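Chitinase (Paenibacillus sp. FPU-7, PDB 5GZT) probably hydrolyses internal beta-1,4 linkages of chitin and chitodextrins at random, acting as an endochitinase with two glycoside hydrolase family 18 domains. Local coordinates at residues B[199-204]-B[255-260]; B[206-211]-B[224-229]; B[501-506]-B[580-585]; B[586-591]-B[602-607]. One frame throughout, in Å; residues are numbered along the deposited sequence.

Contact 1: residues B[199-204]-B[255-260]; sequences LKFNAY and YSVKTA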
loop_
_atom_site.group_PDB
_atom_site.type_symbol
_atom_site.label_atom_id
_atom_site.label_comp_id
_atom_site.label_asym_id
_atom_site.label_seq_id
_atom_site.Cartn_x
_atom_site.Cartn_y
_atom_site.Cartn_z
ATOM N N LEU B 199 10.896 -17.800 9.492
ATOM C CA LEU B 199 10.022 -18.933 9.856
ATOM C C LEU B 199 10.626 -19.742 10.978
ATOM O O LEU B 199 11.700 -20.324 10.801
ATOM C CB LEU B 199 9.831 -19.833 8.663
ATOM C CG LEU B 199 9.049 -19.154 7.568
ATOM C CD1 LEU B 199 9.163 -19.907 6.253
ATOM C CD2 LEU B 199 7.595 -19.006 8.004
ATOM N N LYS B 200 9.946 -19.758 12.123
ATOM C CA LYS B 200 10.339 -20.577 13.253
ATOM C C LYS B 200 9.404 -21.752 13.434
ATOM O O LYS B 200 8.164 -21.581 13.453
ATOM C CB LYS B 200 10.353 -19.787 14.560
ATOM C CG LYS B 200 11.469 -18.758 14.675
ATOM C CD LYS B 200 11.729 -18.331 16.123
ATOM C CE LYS B 200 10.441 -17.868 16.802
ATOM N NZ LYS B 200 10.621 -17.287 18.163
ATOM N N PHE B 201 10.030 -22.926 13.612
ATOM C CA PHE B 201 9.341 -24.201 13.862
ATOM C C PHE B 201 10.180 -25.137 14.750
ATOM O O PHE B 201 11.431 -25.121 14.706
ATOM C CB PHE B 201 8.956 -24.901 12.542
ATOM C CG PHE B 201 10.095 -25.073 11.548
ATOM C CD1 PHE B 201 10.537 -24.012 10.760
ATOM C CD2 PHE B 201 10.682 -26.318 11.333
ATOM C CE1 PHE B 201 11.563 -24.178 9.808
ATOM C CE2 PHE B 201 11.706 -26.485 10.385
ATOM C CZ PHE B 201 12.155 -25.415 9.627
ATOM N N ASN B 202 9.474 -25.908 15.586
ATOM C CA ASN B 202 10.047 -27.057 16.324
ATOM C C ASN B 202 10.016 -28.299 15.419
ATOM O O ASN B 202 8.930 -28.729 15.005
ATOM C CB ASN B 202 9.286 -27.331 17.636
ATOM C CG ASN B 202 9.575 -26.284 18.724
ATOM O OD1 ASN B 202 10.736 -25.899 18.973
ATOM N ND2 ASN B 202 8.521 -25.847 19.407
ATOM N N ALA B 203 11.203 -28.837 15.088
ATOM C CA ALA B 203 11.342 -30.054 14.256
ATOM C C ALA B 203 11.804 -31.240 15.110
ATOM O O ALA B 203 13.001 -31.414 15.367
ATOM C CB ALA B 203 12.299 -29.828 13.083
ATOM N N TYR B 204 10.838 -32.044 15.548
ATOM C CA TYR B 204 11.123 -33.305 16.220
ATOM C C TYR B 204 11.706 -34.269 15.174
ATOM O O TYR B 204 11.325 -34.243 13.985
ATOM C CB TYR B 204 9.870 -33.876 16.886
ATOM C CG TYR B 204 9.140 -32.903 17.813
ATOM C CD1 TYR B 204 9.840 -32.130 18.758
ATOM C CD2 TYR B 204 7.746 -32.759 17.745
ATOM C CE1 TYR B 204 9.176 -31.251 19.597
ATOM C CE2 TYR B 204 7.080 -31.882 18.578
ATOM C CZ TYR B 204 7.797 -31.134 19.501
ATOM O OH TYR B 204 7.136 -30.271 20.332
ATOM N N TYR B 255 3.752 -20.452 2.803
ATOM C CA TYR B 255 4.895 -21.360 2.949
ATOM C C TYR B 255 4.479 -22.807 3.308
ATOM O O TYR B 255 3.440 -23.030 3.934
ATOM C CB TYR B 255 5.918 -20.808 3.957
ATOM C CG TYR B 255 5.431 -20.798 5.382
ATOM C CD1 TYR B 255 4.588 -19.796 5.837
ATOM C CD2 TYR B 255 5.797 -21.791 6.274
ATOM C CE1 TYR B 255 4.117 -19.784 7.142
ATOM C CE2 TYR B 255 5.336 -21.786 7.586
ATOM C CZ TYR B 255 4.500 -20.784 8.020
ATOM O OH TYR B 255 4.022 -20.777 9.313
ATOM N N SER B 256 5.301 -23.765 2.873
ATOM C CA SER B 256 5.251 -25.162 3.357
ATOM C C SER B 256 6.623 -25.559 3.902
ATOM O O SER B 256 7.683 -25.203 3.324
ATOM C CB SER B 256 4.903 -26.128 2.241
ATOM O OG SER B 256 5.977 -26.150 1.311
ATOM N N VAL B 257 6.575 -26.305 5.001
ATOM C CA VAL B 257 7.752 -26.889 5.614
ATOM C C VAL B 257 7.529 -28.408 5.870
ATOM O O VAL B 257 6.403 -28.860 6.146
ATOM C CB VAL B 257 8.156 -26.086 6.897
ATOM C CG1 VAL B 257 7.089 -26.166 7.985
ATOM C CG2 VAL B 257 9.528 -26.499 7.423
ATOM N N LYS B 258 8.613 -29.172 5.731
ATOM C CA LYS B 258 8.692 -30.581 6.145
ATOM C C LYS B 258 10.170 -30.991 6.325
ATOM O O LYS B 258 11.071 -30.482 5.604
ATOM C CB LYS B 258 8.038 -31.491 5.110
ATOM C CG LYS B 258 8.416 -31.082 3.708
ATOM C CD LYS B 258 8.209 -32.150 2.653
ATOM C CE LYS B 258 9.339 -32.104 1.635
ATOM N NZ LYS B 258 8.931 -32.728 0.355
ATOM N N THR B 259 10.372 -31.896 7.298
ATOM C CA THR B 259 11.639 -32.608 7.579
ATOM C C THR B 259 11.629 -34.059 7.023
ATOM O O THR B 259 10.602 -34.556 6.542
ATOM C CB THR B 259 11.913 -32.674 9.118
ATOM O OG1 THR B 259 10.733 -33.101 9.836
ATOM C CG2 THR B 259 12.363 -31.315 9.649
ATOM N N ALA B 260 12.775 -34.736 7.089
ATOM C CA ALA B 260 12.826 -36.192 6.843
ATOM C C ALA B 260 13.964 -36.855 7.617
ATOM O O ALA B 260 14.687 -36.184 8.357
ATOM C CB ALA B 260 12.947 -36.486 5.349
#

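Contact 2: residues B[206-211]-B[224-229]; sequences WDNNAT and YTYEKN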
loop_
_atom_site.group_PDB
_atom_site.type_symbol
_atom_site.label_atom_id
_atom_site.label_comp_id
_atom_site.label_asym_id
_atom_site.label_seq_id
_atom_site.Cartn_x
_atom_site.Cartn_y
_atom_site.Cartn_z
ATOM N N TRP B 206 14.951 -34.128 14.296
ATOM C CA TRP B 206 15.843 -33.314 13.491
ATOM C C TRP B 206 16.915 -34.242 12.928
ATOM O O TRP B 206 17.732 -34.758 13.691
ATOM C CB TRP B 206 16.493 -32.166 14.307
ATOM C CG TRP B 206 17.430 -31.315 13.454
ATOM C CD1 TRP B 206 18.770 -31.088 13.657
ATOM C CD2 TRP B 206 17.088 -30.638 12.238
ATOM N NE1 TRP B 206 19.274 -30.303 12.646
ATOM C CE2 TRP B 206 18.262 -30.003 11.772
ATOM C CE3 TRP B 206 15.898 -30.491 11.506
ATOM C CZ2 TRP B 206 18.279 -29.235 10.603
ATOM C CZ3 TRP B 206 15.917 -29.733 10.344
ATOM C CH2 TRP B 206 17.102 -29.111 9.901
ATOM N N ASP B 207 16.876 -34.498 11.618
ATOM C CA ASP B 207 17.936 -35.272 10.970
ATOM C C ASP B 207 18.636 -34.399 9.950
ATOM O O ASP B 207 18.882 -34.813 8.797
ATOM C CB ASP B 207 17.385 -36.582 10.366
ATOM C CG ASP B 207 18.493 -37.545 9.822
ATOM O OD1 ASP B 207 19.637 -37.547 10.342
ATOM O OD2 ASP B 207 18.198 -38.291 8.852
ATOM N N ASN B 208 18.979 -33.184 10.389
ATOM C CA ASN B 208 19.836 -32.327 9.611
ATOM C C ASN B 208 19.340 -32.213 8.144
ATOM O O ASN B 208 20.129 -32.264 7.179
ATOM C CB ASN B 208 21.257 -32.890 9.691
ATOM C CG ASN B 208 22.307 -31.871 9.337
ATOM O OD1 ASN B 208 22.841 -31.885 8.223
ATOM N ND2 ASN B 208 22.600 -30.961 10.274
ATOM N N ASN B 209 18.020 -32.104 7.989
ATOM C CA ASN B 209 17.423 -31.831 6.690
ATOM C C ASN B 209 15.994 -31.332 6.874
ATOM O O ASN B 209 15.288 -31.666 7.868
ATOM C CB ASN B 209 17.433 -33.047 5.756
ATOM C CG ASN B 209 16.172 -33.887 5.882
ATOM O OD1 ASN B 209 15.801 -34.314 6.981
ATOM N ND2 ASN B 209 15.487 -34.097 4.769
ATOM N N ALA B 210 15.597 -30.530 5.891
ATOM C CA ALA B 210 14.246 -29.984 5.774
ATOM C C ALA B 210 14.164 -29.179 4.496
ATOM O O ALA B 210 15.189 -28.704 3.941
ATOM C CB ALA B 210 13.864 -29.117 6.970
ATOM N N THR B 211 12.924 -29.041 4.045
ATOM C CA THR B 211 12.617 -28.436 2.750
ATOM C C THR B 211 11.403 -27.437 2.904
ATOM O O THR B 211 10.321 -27.767 3.478
ATOM C CB THR B 211 12.528 -29.548 1.636
ATOM O OG1 THR B 211 11.480 -29.267 0.699
ATOM C CG2 THR B 211 12.334 -30.981 2.235
ATOM N N TYR B 224 13.671 -24.007 -0.635
ATOM C CA TYR B 224 14.836 -23.915 0.201
ATOM C C TYR B 224 15.015 -25.241 0.979
ATOM O O TYR B 224 14.040 -25.777 1.532
ATOM C CB TYR B 224 14.723 -22.697 1.144
ATOM C CG TYR B 224 14.726 -21.351 0.406
ATOM C CD1 TYR B 224 15.925 -20.760 -0.056
ATOM C CD2 TYR B 224 13.529 -20.678 0.152
ATOM C CE1 TYR B 224 15.917 -19.547 -0.744
ATOM C CE2 TYR B 224 13.523 -19.465 -0.505
ATOM C CZ TYR B 224 14.702 -18.904 -0.962
ATOM O OH TYR B 224 14.636 -17.701 -1.618
ATOM N N THR B 225 16.250 -25.758 0.998
ATOM C CA THR B 225 16.582 -27.013 1.712
ATOM C C THR B 225 17.750 -26.818 2.669
ATOM O O THR B 225 18.646 -26.019 2.367
ATOM C CB THR B 225 16.957 -28.146 0.725
ATOM O OG1 THR B 225 18.057 -27.730 -0.126
ATOM C CG2 THR B 225 15.715 -28.554 -0.118
ATOM N N TYR B 226 17.770 -27.550 3.793
ATOM C CA TYR B 226 18.995 -27.588 4.637
ATOM C C TYR B 226 20.242 -28.031 3.842
ATOM O O TYR B 226 21.357 -27.609 4.151
ATOM C CB TYR B 226 18.842 -28.489 5.864
ATOM C CG TYR B 226 19.827 -28.156 6.984
ATOM C CD1 TYR B 226 21.139 -28.658 6.988
ATOM C CD2 TYR B 226 19.447 -27.346 8.049
ATOM C CE1 TYR B 226 22.038 -28.347 8.017
ATOM C CE2 TYR B 226 20.338 -27.029 9.078
ATOM C CZ TYR B 226 21.627 -27.532 9.066
ATOM O OH TYR B 226 22.482 -27.210 10.094
ATOM N N GLU B 227 20.036 -28.857 2.812
ATOM C CA GLU B 227 21.115 -29.314 1.918
ATOM C C GLU B 227 21.788 -28.150 1.157
ATOM O O GLU B 227 22.962 -27.843 1.408
ATOM C CB GLU B 227 20.606 -30.412 0.947
ATOM C CG GLU B 227 20.472 -31.828 1.548
ATOM C CD GLU B 227 19.501 -31.949 2.735
ATOM O OE1 GLU B 227 18.517 -31.165 2.848
ATOM O OE2 GLU B 227 19.730 -32.853 3.567
ATOM N N LYS B 228 21.051 -27.500 0.251
ATOM C CA LYS B 228 21.608 -26.347 -0.503
ATOM C C LYS B 228 21.799 -25.066 0.330
ATOM O O LYS B 228 22.694 -24.262 0.017
ATOM C CB LYS B 228 20.758 -26.010 -1.753
ATOM C CG LYS B 228 21.355 -26.426 -3.103
ATOM C CD LYS B 228 20.386 -27.273 -3.905
ATOM C CE LYS B 228 20.260 -28.647 -3.268
ATOM N NZ LYS B 228 19.063 -29.370 -3.755
ATOM N N ASN B 229 20.976 -24.882 1.371
ATOM C CA ASN B 229 20.725 -23.549 1.937
ATOM C C ASN B 229 20.845 -23.459 3.449
ATOM O O ASN B 229 20.210 -22.583 4.034
ATOM C CB ASN B 229 19.298 -23.066 1.560
ATOM C CG ASN B 229 18.964 -23.255 0.089
ATOM O OD1 ASN B 229 18.118 -24.086 -0.283
ATOM N ND2 ASN B 229 19.621 -22.477 -0.759
#

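Contact 3: residues B[501-506]-B[580-585]; sequences YSATNN and YWDDTA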
loop_
_atom_site.group_PDB
_atom_site.type_symbol
_atom_site.label_atom_id
_atom_site.label_comp_id
_atom_site.label_asym_id
_atom_site.label_seq_id
_atom_site.Cartn_x
_atom_site.Cartn_y
_atom_site.Cartn_z
ATOM N N TYR B 501 1.202 11.053 16.683
ATOM C CA TYR B 501 1.233 10.952 18.135
ATOM C C TYR B 501 0.206 11.845 18.808
ATOM O O TYR B 501 -0.153 12.926 18.264
ATOM C CB TYR B 501 2.642 11.265 18.746
ATOM C CG TYR B 501 3.745 10.395 18.194
ATOM C CD1 TYR B 501 3.952 9.082 18.648
ATOM C CD2 TYR B 501 4.526 10.843 17.125
ATOM C CE1 TYR B 501 4.948 8.271 18.101
ATOM C CE2 TYR B 501 5.509 10.037 16.545
ATOM C CZ TYR B 501 5.696 8.763 16.999
ATOM O OH TYR B 501 6.638 8.038 16.375
ATOM N N SER B 502 -0.211 11.436 20.023
ATOM C CA SER B 502 -1.098 12.254 20.843
ATOM C C SER B 502 -0.235 13.156 21.684
ATOM O O SER B 502 0.507 12.710 22.560
ATOM C CB SER B 502 -1.956 11.394 21.797
ATOM O OG SER B 502 -2.692 10.431 21.129
ATOM N N ALA B 503 -0.385 14.450 21.464
ATOM C CA ALA B 503 0.382 15.448 22.125
ATOM C C ALA B 503 -0.227 15.939 23.408
ATOM O O ALA B 503 0.486 16.452 24.262
ATOM C CB ALA B 503 0.537 16.645 21.181
ATOM N N THR B 504 -1.539 15.861 23.500
ATOM C CA THR B 504 -2.297 16.158 24.684
ATOM C C THR B 504 -3.236 14.977 24.942
ATOM O O THR B 504 -3.525 14.122 24.070
ATOM C CB THR B 504 -3.155 17.471 24.526
ATOM O OG1 THR B 504 -3.993 17.422 23.336
ATOM C CG2 THR B 504 -2.258 18.644 24.467
ATOM N N ASN B 505 -3.777 14.956 26.151
ATOM C CA ASN B 505 -4.433 13.746 26.661
ATOM C C ASN B 505 -5.667 13.312 25.942
ATOM O O ASN B 505 -5.884 12.111 25.767
ATOM C CB ASN B 505 -4.749 13.909 28.157
ATOM C CG ASN B 505 -3.489 13.916 29.041
ATOM O OD1 ASN B 505 -2.368 13.458 28.667
ATOM N ND2 ASN B 505 -3.683 14.421 30.240
ATOM N N ASN B 506 -6.437 14.253 25.450
ATOM C CA ASN B 506 -7.658 13.922 24.714
ATOM C C ASN B 506 -7.491 13.901 23.172
ATOM O O ASN B 506 -8.489 13.706 22.422
ATOM C CB ASN B 506 -8.708 14.955 25.136
ATOM C CG ASN B 506 -9.026 14.843 26.637
ATOM O OD1 ASN B 506 -8.987 13.731 27.206
ATOM N ND2 ASN B 506 -9.280 15.982 27.296
ATOM N N TYR B 580 2.274 25.835 10.278
ATOM C CA TYR B 580 2.818 25.547 11.610
ATOM C C TYR B 580 3.064 24.046 11.714
ATOM O O TYR B 580 2.558 23.289 10.933
ATOM C CB TYR B 580 1.770 25.940 12.660
ATOM C CG TYR B 580 1.620 27.427 12.887
ATOM C CD1 TYR B 580 2.679 28.188 13.290
ATOM C CD2 TYR B 580 0.409 28.076 12.692
ATOM C CE1 TYR B 580 2.530 29.561 13.548
ATOM C CE2 TYR B 580 0.270 29.430 12.993
ATOM C CZ TYR B 580 1.314 30.137 13.397
ATOM O OH TYR B 580 1.182 31.471 13.634
ATOM N N TRP B 581 3.867 23.608 12.687
ATOM C CA TRP B 581 4.133 22.226 12.899
ATOM C C TRP B 581 3.971 21.965 14.394
ATOM O O TRP B 581 4.429 22.732 15.229
ATOM C CB TRP B 581 5.584 22.005 12.547
ATOM C CG TRP B 581 6.125 20.603 12.796
ATOM C CD1 TRP B 581 7.060 20.239 13.739
ATOM C CD2 TRP B 581 5.805 19.416 12.075
ATOM N NE1 TRP B 581 7.290 18.926 13.636
ATOM C CE2 TRP B 581 6.571 18.384 12.634
ATOM C CE3 TRP B 581 4.883 19.109 11.057
ATOM C CZ2 TRP B 581 6.566 17.051 12.145
ATOM C CZ3 TRP B 581 4.892 17.766 10.527
ATOM C CH2 TRP B 581 5.687 16.757 11.143
ATOM N N ASP B 582 3.366 20.843 14.709
ATOM C CA ASP B 582 3.293 20.376 16.095
ATOM C C ASP B 582 4.353 19.306 16.237
ATOM O O ASP B 582 4.263 18.222 15.703
ATOM C CB ASP B 582 1.914 19.811 16.389
ATOM C CG ASP B 582 1.750 19.343 17.887
ATOM O OD1 ASP B 582 2.718 18.877 18.519
ATOM O OD2 ASP B 582 0.619 19.272 18.362
ATOM N N ASP B 583 5.400 19.643 16.947
ATOM C CA ASP B 583 6.531 18.765 17.045
ATOM C C ASP B 583 6.392 17.627 18.066
ATOM O O ASP B 583 7.294 16.837 18.151
ATOM C CB ASP B 583 7.826 19.492 17.407
ATOM C CG ASP B 583 9.071 18.706 16.892
ATOM O OD1 ASP B 583 9.131 18.041 15.766
ATOM O OD2 ASP B 583 9.994 18.806 17.634
ATOM N N THR B 584 5.297 17.542 18.775
ATOM C CA THR B 584 5.007 16.347 19.602
ATOM C C THR B 584 4.067 15.436 18.800
ATOM O O THR B 584 4.372 14.212 18.597
ATOM C CB THR B 584 4.333 16.809 20.864
ATOM O OG1 THR B 584 5.183 17.731 21.530
ATOM C CG2 THR B 584 4.010 15.643 21.769
ATOM N N ALA B 585 2.983 15.993 18.221
ATOM C CA ALA B 585 2.119 15.156 17.401
ATOM C C ALA B 585 2.742 14.726 16.103
ATOM O O ALA B 585 2.346 13.709 15.537
ATOM C CB ALA B 585 0.836 15.899 17.077
#

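Contact 4: residues B[586-591]-B[602-607]; sequences KAPYLF and TASAAY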
loop_
_atom_site.group_PDB
_atom_site.type_symbol
_atom_site.label_atom_id
_atom_site.label_comp_id
_atom_site.label_asym_id
_atom_site.label_seq_id
_atom_site.Cartn_x
_atom_site.Cartn_y
_atom_site.Cartn_z
ATOM N N LYS B 586 3.714 15.507 15.602
ATOM C CA LYS B 586 4.329 15.302 14.254
ATOM C C LYS B 586 3.305 15.542 13.120
ATOM O O LYS B 586 3.179 14.739 12.248
ATOM C CB LYS B 586 5.039 13.993 14.082
ATOM C CG LYS B 586 6.022 13.706 15.221
ATOM C CD LYS B 586 7.162 14.732 15.397
ATOM C CE LYS B 586 8.121 14.197 16.467
ATOM N NZ LYS B 586 9.120 15.224 16.649
ATOM N N ALA B 587 2.622 16.681 13.166
ATOM C CA ALA B 587 1.580 17.022 12.242
ATOM C C ALA B 587 1.612 18.511 11.890
ATOM O O ALA B 587 1.762 19.375 12.769
ATOM C CB ALA B 587 0.214 16.729 12.822
ATOM N N PRO B 588 1.315 18.825 10.637
ATOM C CA PRO B 588 1.271 20.220 10.236
ATOM C C PRO B 588 -0.167 20.737 10.272
ATOM O O PRO B 588 -1.117 19.931 10.183
ATOM C CB PRO B 588 1.705 20.133 8.771
ATOM C CG PRO B 588 0.957 18.834 8.314
ATOM C CD PRO B 588 1.023 17.914 9.526
ATOM N N TYR B 589 -0.306 22.065 10.372
ATOM C CA TYR B 589 -1.601 22.691 10.275
ATOM C C TYR B 589 -1.380 24.106 9.778
ATOM O O TYR B 589 -0.201 24.589 9.764
ATOM C CB TYR B 589 -2.298 22.691 11.632
ATOM C CG TYR B 589 -1.554 23.321 12.749
ATOM C CD1 TYR B 589 -0.582 22.658 13.408
ATOM C CD2 TYR B 589 -1.893 24.575 13.224
ATOM C CE1 TYR B 589 0.109 23.241 14.471
ATOM C CE2 TYR B 589 -1.240 25.123 14.322
ATOM C CZ TYR B 589 -0.273 24.428 14.962
ATOM O OH TYR B 589 0.392 24.917 16.067
ATOM N N LEU B 590 -2.449 24.670 9.225
ATOM C CA LEU B 590 -2.449 26.079 8.812
ATOM C C LEU B 590 -3.368 26.916 9.658
ATOM O O LEU B 590 -4.441 26.415 10.122
ATOM C CB LEU B 590 -2.968 26.159 7.417
ATOM C CG LEU B 590 -2.287 25.197 6.422
ATOM C CD1 LEU B 590 -2.896 25.469 5.035
ATOM C CD2 LEU B 590 -0.790 25.466 6.374
ATOM N N PHE B 591 -3.064 28.212 9.770
ATOM C CA PHE B 591 -4.024 29.123 10.425
ATOM C C PHE B 591 -3.863 30.481 9.832
ATOM O O PHE B 591 -2.729 30.912 9.544
ATOM C CB PHE B 591 -3.746 29.162 11.940
ATOM C CG PHE B 591 -4.766 29.907 12.768
ATOM C CD1 PHE B 591 -6.085 29.549 12.703
ATOM C CD2 PHE B 591 -4.380 30.829 13.711
ATOM C CE1 PHE B 591 -7.076 30.225 13.496
ATOM C CE2 PHE B 591 -5.311 31.525 14.491
ATOM C CZ PHE B 591 -6.684 31.202 14.388
ATOM N N THR B 602 4.365 16.197 3.627
ATOM C CA THR B 602 5.476 15.427 3.374
ATOM C C THR B 602 6.121 15.003 4.674
ATOM O O THR B 602 6.711 13.879 4.757
ATOM C CB THR B 602 6.454 16.174 2.480
ATOM O OG1 THR B 602 6.695 17.443 2.998
ATOM C CG2 THR B 602 5.896 16.334 1.093
ATOM N N ALA B 603 6.164 15.914 5.613
ATOM C CA ALA B 603 6.782 15.608 6.908
ATOM C C ALA B 603 5.975 14.593 7.772
ATOM O O ALA B 603 6.559 13.668 8.344
ATOM C CB ALA B 603 7.034 16.904 7.700
ATOM N N SER B 604 4.653 14.778 7.874
ATOM C CA SER B 604 3.803 13.887 8.643
ATOM C C SER B 604 3.808 12.506 7.975
ATOM O O SER B 604 3.861 11.492 8.719
ATOM C CB SER B 604 2.378 14.422 8.888
ATOM O OG SER B 604 1.597 14.409 7.723
ATOM N N ALA B 605 3.800 12.437 6.631
ATOM C CA ALA B 605 3.942 11.193 5.953
ATOM C C ALA B 605 5.264 10.491 6.330
ATOM O O ALA B 605 5.234 9.269 6.575
ATOM C CB ALA B 605 3.781 11.266 4.469
ATOM N N ALA B 606 6.351 11.234 6.487
ATOM C CA ALA B 606 7.626 10.591 6.852
ATOM C C ALA B 606 7.614 10.098 8.304
ATOM O O ALA B 606 8.013 9.012 8.532
ATOM C CB ALA B 606 8.813 11.492 6.647
ATOM N N TYR B 607 7.048 10.858 9.233
ATOM C CA TYR B 607 6.919 10.392 10.606
ATOM C C TYR B 607 6.012 9.172 10.759
ATOM O O TYR B 607 6.340 8.265 11.539
ATOM C CB TYR B 607 6.499 11.519 11.549
ATOM C CG TYR B 607 7.680 12.361 11.951
ATOM C CD1 TYR B 607 8.595 11.881 12.902
ATOM C CD2 TYR B 607 8.005 13.536 11.270
ATOM C CE1 TYR B 607 9.685 12.615 13.256
ATOM C CE2 TYR B 607 9.134 14.254 11.590
ATOM C CZ TYR B 607 9.945 13.839 12.605
ATOM O OH TYR B 607 11.064 14.581 12.928
HETATM O O HOH W 1 11.889 14.712 15.564
#

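Contact 1: residues B[199-204]-B[255-260]
Tyr255 turns one face of its ring to Leu199. The CD2 methyl of Leu199 stands over the ring centre, 3.4 Å from the Tyr255 centroid and only 6° off the ring normal, a CH-pi contact. The other methyl, CD1, touches the inner end of the same ring, 3.9 Å from Tyr255 CG. The leucine and tyrosine side chains run antiparallel alongside each other.

Two residues on, Val257 reverses the roles. Its methyl CG2, anti to the backbone N, meets a face of the Phe201 ring. CG2 lies 3.8 Å from the Phe201 centroid, displaced toward the rim, and comes closest to Phe201 CZ at 3.6 Å.

Thr259 closes the row. Its methyl CG2 meets Ala203 CB at 3.7 Å. Its hydroxyl OG1 is buried without a partner in the model; Tyr204 O is too far from it to bond. The contact is therefore almost wholly apolar, and no hydrogen bond crosses it.

Alternate residues of each strand point inward, in the pairs Leu199-Tyr255, Phe201-Val257 and Ala203-Thr259. The strand axes stay 9.0 Å apart and their N-to-C directions differ by 26°, so these are two layers of a beta sandwich rather than neighbours in one sheet. Strand 197-203 is flanked in its antiparallel sheet by strands 184-191 and 239-243. Strand 251-261 lies in the opposing layer, between strands 210-215 and 264-284.

Contact 2: residues B[206-211]-B[224-229]
Trp206 and Tyr226 both place CG anti to the backbone N, with chi1 180° and -158°. These torsions set both ring stems beside the carbonyl carbon, where the rings can meet. The benzo edge of the indole approaches the face of the tyrosine in an offset edge-to-face pair. The planes stand at 72°, and Trp206 CZ2 comes to 3.4 Å from Tyr226 CE2. The Asn208 side chain crosses the same tyrosine at about a right angle, with ND2 3.5 Å from Tyr226 CE1. Asn208 also sets its backbone N above the centre of the Trp206 ring, so the indole is touched on a face as well as at an edge.

The backbones meet beside the rings. Tyr226 N donates to Ala210 O at 2.8 Å. A weaker CA-H...O contact of 3.1 Å from Thr225 CA reaches the same Ala210 O. Thr211 and Thr225 form a non-hydrogen-bonded antiparallel pair of the hairpin 210-215/221-225.

Thr225 is also the N-cap of the short helical turn that follows. Its OG1 accepts from Lys228 N at 3.0 Å, while Thr225 N donates to Asn229 OD1 at 2.8 Å.

The Glu227 carboxylate lies against Asn209 CB, and Asn209 OD1 is bonded to Ala260 N. With one conventional hydrogen bond across it, the contact relies largely on ring packing and CA-H...O contacts. The Thr225 capping bond and the Thr225 N to Asn229 OD1 bond hold the turn starting at Tyr226.

Contact 3: residues B[501-506]-B[580-585]
Tyr501 and Ala585 form the tight part of this contact, backbone against backbone. Tyr501 N donates to Ala585 O at 3.1 Å, with a nearly straight N-H...O angle of 168°. Ala585 CA makes a CA-H...O contact of 3.3 Å with Tyr501 O. Tyr501 CB presses on Thr584 O at 3.4 Å. The phenol ring meets the Thr584 and Ala585 carbonyls obliquely.

The other side is looser. Ala503 CB rests on Thr584 CG2 at 3.7 Å and reaches Ala585 CB only at 4.2 Å. These are plain methyl contacts. Thr584 is exposed, so this side borders solvent.

Asp582 shapes the turn of its own segment. With CG anti to the backbone N, its OD1 accepts from Thr584 N and from Ala585 N, each at 2.9 Å, an Asx turn and an Asx motif. The Thr584 N-H comes almost down the C-O axis, whereas the Ala585 N-H arrives from well above the carboxylate plane. OD2 is bonded to His496 NE2. On the other segment, Gln507 NE2 donates to Tyr501 O and its OE1 accepts from Ala503 N, bracing that part of the loop.

In the first family 18 domain, the loop between strand 478-481 and helix 510-519 thus meets the end of strand 578-582. They join through one backbone hydrogen bond and a small apolar patch. By holding both amides, Asp582 probably helps to orient Ala585 O toward Tyr501 N.

Contact 4: residues B[586-591]-B[602-607]
Tyr607 offers one face of its ring to the aliphatic chain of Lys586. Lys586 CD stands over the ring centre, 3.9 Å from the centroid and 10° off the normal, a CH-pi contact. CB starts the run at the near end, 3.8 Å from Tyr607 CG, and CE ends over CE1. The bend at chi2, -61°, puts CD above the ring. Beyond the rim, a water links the two polar ends: it accepts from Lys586 NZ at 3.0 Å and donates to Tyr607 OH at 2.8 Å. NZ also forms a salt bridge with Asp583, and the phenol hydroxyl is bonded to Leu744 O.

Buried Ser604 makes the other part of the contact. Its CB touches Lys586 O at 3.5 Å and Pro588 CD at 3.8 Å, while its OG bonds Glu600. No direct hydrogen bond joins the segments.

Opposite Asp582, Lys586 and Ala587 form a G1 beta bulge at the start of strand 587-591. In the first family 18 domain, this strand lies between strands 578-582 and 596-598 in an antiparallel sheet. The first turns of helix 602-614 pack against the start of strand 587-591, and Ala603 also touches Trp581 of strand 578-582. Helix 633-642 touches Thr602, Ala605 and Ala606.

The contacts form two neighbouring pairs. Contacts 1 and 2 have centres 10 Å apart, in a beta sandwich whose strand 264-284 continues into the first barrel. They meet where strand 251-261 bonds to strand 210-215, through Lys258 O and Thr211 N. Contact 2 falls within the stretch of chain that contact 1 spans. Contacts 3 and 4, also 10 Å apart, follow in series inside the first family 18 domain. They share the antiparallel pair 578-582 and 587-591, which comes between barrel strands 527-532 and 619-623 in sequence, consistent with the alpha+beta insertion of such chitinases. The pairs stand 45 to 51 Å apart between centres, so they belong to separate parts of the molecule.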